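Local coordinates for protein minor pilin subunit PapF (Escherichia coli, PDB 2W07) that serves as a minor subunit of pili, the surface filaments with which the bacterium colonizes the epithelium of host organs, at residues Q70-A75 against G82-Q87. The protein carries 1 engineered substitution. Numbering follows the deposited sequence.
Sequences QNNVLA and GIALYQ
Asn72 O accepts a hydrogen bond from Leu85 N (2.7 Å). Asn72 ND2 donates an almost straight one to Leu85 O (2.9 Å, 175°). With chi1 at 67°, the amide folds back to reach that oxygen. Leu85 O lies in the plane of the Asn72 amide, while ND2 is tilted about 31° from the carbonyl plane of Leu85. Two residues along, Leu74 and Ile83 form an antiparallel hydrogen-bonded pair: Leu74 N donates to Ile83 O (2.8 Å) and Ile83 N to Leu74 O (2.9 Å). Between these bonds, Val73 CG2 rests on Ala84 CB (3.8 Å) in a non-hydrogen-bonded pair. Asn72 ND2 also sits over one face of the Tyr86 ring, 3.9 Å from Tyr86 CZ. On the other side of the sheet, Leu74 CD1 meets Leu85 CD1 (4.1 Å), and Leu85 packs on an apolar side chain of another protein's chain. The hairpin belongs to the fimbrial-protein domain, consistent with the immunoglobulin-like pilin fold. Strand 73-75 is outermost on its side of the sheet within this chain. Leu85 also bonds through its backbone with Leu95. Where regular pairing stops at Val73, the buried Asn72 amide stands in for a backbone N-H toward Leu85 O.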
ATOM      1  N   GLN B  70       0.306 -21.167 -14.550  1.00 42.05           N
ATOM      2  CA  GLN B  70       1.108 -19.944 -14.556  1.00 44.17           C
ATOM      3  C   GLN B  70       0.622 -19.016 -13.442  1.00 44.74           C
ATOM      4  O   GLN B  70      -0.574 -18.947 -13.160  1.00 45.27           O
ATOM      5  CB  GLN B  70       1.018 -19.247 -15.919  1.00 45.05           C
ATOM      6  CG  GLN B  70       1.535 -20.098 -17.079  1.00 47.09           C
ATOM      7  CD  GLN B  70       0.608 -21.255 -17.423  1.00 49.50           C
ATOM      8  OE1 GLN B  70       1.050 -22.302 -17.905  1.00 48.54           O
ATOM      9  NE2 GLN B  70      -0.686 -21.066 -17.189  1.00 49.81           N
ATOM     10  N   ASN B  71       1.550 -18.304 -12.808  1.00 45.84           N
ATOM     11  CA  ASN B  71       1.195 -17.415 -11.706  1.00 47.29           C
ATOM     12  C   ASN B  71       1.560 -15.958 -11.953  1.00 46.80           C
ATOM     13  O   ASN B  71       1.684 -15.176 -11.006  1.00 47.44           O
ATOM     14  CB  ASN B  71       1.881 -17.893 -10.429  1.00 49.11           C
ATOM     15  CG  ASN B  71       3.392 -17.837 -10.530  1.00 52.82           C
ATOM     16  OD1 ASN B  71       3.957 -17.967 -11.620  1.00 54.80           O
ATOM     17  ND2 ASN B  71       4.060 -17.655  -9.393  1.00 52.91           N
ATOM     18  N   ASN B  72       1.717 -15.585 -13.218  1.00 43.80           N
ATOM     19  CA  ASN B  72       2.086 -14.216 -13.548  1.00 42.08           C
ATOM     20  C   ASN B  72       1.464 -13.806 -14.869  1.00 40.72           C
ATOM     21  O   ASN B  72       1.990 -12.937 -15.574  1.00 39.51           O
ATOM     22  CB  ASN B  72       3.606 -14.108 -13.651  1.00 43.43           C
ATOM     23  CG  ASN B  72       4.163 -14.887 -14.829  1.00 44.41           C
ATOM     24  OD1 ASN B  72       3.799 -16.043 -15.051  1.00 45.36           O
ATOM     25  ND2 ASN B  72       5.054 -14.259 -15.587  1.00 44.34           N
ATOM     26  N   VAL B  73       0.338 -14.429 -15.199  1.00 37.72           N
ATOM     27  CA  VAL B  73      -0.333 -14.149 -16.457  1.00 37.55           C
ATOM     28  C   VAL B  73      -1.761 -13.668 -16.287  1.00 36.87           C
ATOM     29  O   VAL B  73      -2.576 -14.312 -15.627  1.00 37.43           O
ATOM     30  CB  VAL B  73      -0.332 -15.398 -17.368  1.00 35.61           C
ATOM     31  CG1 VAL B  73      -0.987 -15.074 -18.698  1.00 35.00           C
ATOM     32  CG2 VAL B  73       1.097 -15.875 -17.583  1.00 35.94           C
ATOM     33  N   LEU B  74      -2.052 -12.524 -16.896  1.00 36.97           N
ATOM     34  CA  LEU B  74      -3.376 -11.928 -16.846  1.00 38.04           C
ATOM     35  C   LEU B  74      -4.168 -12.384 -18.056  1.00 38.26           C
ATOM     36  O   LEU B  74      -3.625 -12.510 -19.150  1.00 39.37           O
ATOM     37  CB  LEU B  74      -3.273 -10.403 -16.882  1.00 39.76           C
ATOM     38  CG  LEU B  74      -2.578  -9.683 -15.729  1.00 40.74           C
ATOM     39  CD1 LEU B  74      -2.348  -8.226 -16.102  1.00 38.56           C
ATOM     40  CD2 LEU B  74      -3.437  -9.799 -14.478  1.00 41.23           C
ATOM     41  N   ALA B  75      -5.456 -12.630 -17.864  1.00 38.28           N
ATOM     42  CA  ALA B  75      -6.304 -13.031 -18.970  1.00 38.40           C
ATOM     43  C   ALA B  75      -6.658 -11.746 -19.702  1.00 39.04           C
ATOM     44  O   ALA B  75      -6.516 -10.652 -19.151  1.00 39.51           O
ATOM     45  CB  ALA B  75      -7.570 -13.713 -18.448  1.00 37.51           C
ATOM     46  N   GLY B  82      -3.224 -14.130 -23.199  1.00 38.62           N
ATOM     47  CA  GLY B  82      -3.021 -13.325 -22.010  1.00 37.20           C
ATOM     48  C   GLY B  82      -1.750 -12.508 -22.034  1.00 36.45           C
ATOM     49  O   GLY B  82      -0.981 -12.546 -22.999  1.00 36.01           O
ATOM     50  N   ILE B  83      -1.532 -11.753 -20.964  1.00 36.30           N
ATOM     51  CA  ILE B  83      -0.345 -10.921 -20.839  1.00 35.44           C
ATOM     52  C   ILE B  83       0.439 -11.385 -19.621  1.00 35.48           C
ATOM     53  O   ILE B  83      -0.072 -11.349 -18.504  1.00 33.66           O
ATOM     54  CB  ILE B  83      -0.713  -9.434 -20.655  1.00 35.55           C
ATOM     55  CG1 ILE B  83      -1.581  -8.959 -21.823  1.00 34.29           C
ATOM     56  CG2 ILE B  83       0.552  -8.590 -20.550  1.00 34.19           C
ATOM     57  CD1 ILE B  83      -0.889  -8.998 -23.170  1.00 36.00           C
ATOM     58  N   ALA B  84       1.670 -11.836 -19.844  1.00 36.26           N
ATOM     59  CA  ALA B  84       2.534 -12.305 -18.761  1.00 39.04           C
ATOM     60  C   ALA B  84       3.329 -11.125 -18.206  1.00 39.92           C
ATOM     61  O   ALA B  84       3.733 -10.242 -18.957  1.00 42.42           O
ATOM     62  CB  ALA B  84       3.486 -13.387 -19.277  1.00 36.99           C
ATOM     63  N   LEU B  85       3.559 -11.114 -16.894  1.00 41.68           N
ATOM     64  CA  LEU B  85       4.291 -10.017 -16.261  1.00 42.27           C
ATOM     65  C   LEU B  85       5.603 -10.449 -15.607  1.00 44.31           C
ATOM     66  O   LEU B  85       5.694 -11.534 -15.028  1.00 44.57           O
ATOM     67  CB  LEU B  85       3.418  -9.334 -15.200  1.00 41.81           C
ATOM     68  CG  LEU B  85       2.034  -8.797 -15.576  1.00 41.45           C
ATOM     69  CD1 LEU B  85       1.414  -8.117 -14.363  1.00 39.87           C
ATOM     70  CD2 LEU B  85       2.148  -7.821 -16.728  1.00 40.26           C
ATOM     71  N   TYR B  86       6.609  -9.583 -15.698  1.00 44.56           N
ATOM     72  CA  TYR B  86       7.918  -9.841 -15.111  1.00 47.64           C
ATOM     73  C   TYR B  86       8.433  -8.588 -14.402  1.00 49.23           C
ATOM     74  O   TYR B  86       8.174  -7.468 -14.839  1.00 47.34           O
ATOM     75  CB  TYR B  86       8.924 -10.261 -16.188  1.00 48.83           C
ATOM     76  CG  TYR B  86       8.556 -11.532 -16.921  1.00 52.24           C
ATOM     77  CD1 TYR B  86       7.597 -11.522 -17.934  1.00 52.74           C
ATOM     78  CD2 TYR B  86       9.148 -12.752 -16.584  1.00 53.66           C
ATOM     79  CE1 TYR B  86       7.235 -12.691 -18.592  1.00 54.29           C
ATOM     80  CE2 TYR B  86       8.794 -13.931 -17.239  1.00 54.72           C
ATOM     81  CZ  TYR B  86       7.834 -13.891 -18.242  1.00 55.35           C
ATOM     82  OH  TYR B  86       7.470 -15.045 -18.893  1.00 54.91           O
ATOM     83  N   GLN B  87       9.155  -8.788 -13.303  1.00 52.00           N
ATOM     84  CA  GLN B  87       9.717  -7.683 -12.538  1.00 55.03           C
ATOM     85  C   GLN B  87      10.939  -7.128 -13.258  1.00 56.55           C
ATOM     86  O   GLN B  87      11.754  -7.882 -13.781  1.00 57.39           O
ATOM     87  CB  GLN B  87      10.116  -8.157 -11.143  1.00 56.58           C
ATOM     88  CG  GLN B  87       8.948  -8.645 -10.304  1.00 59.49           C
ATOM     89  CD  GLN B  87       9.386  -9.247  -8.981  1.00 61.06           C
ATOM     90  OE1 GLN B  87      10.119 -10.234  -8.951  1.00 62.78           O
ATOM     91  NE2 GLN B  87       8.937  -8.655  -7.878  1.00 62.00           N
TER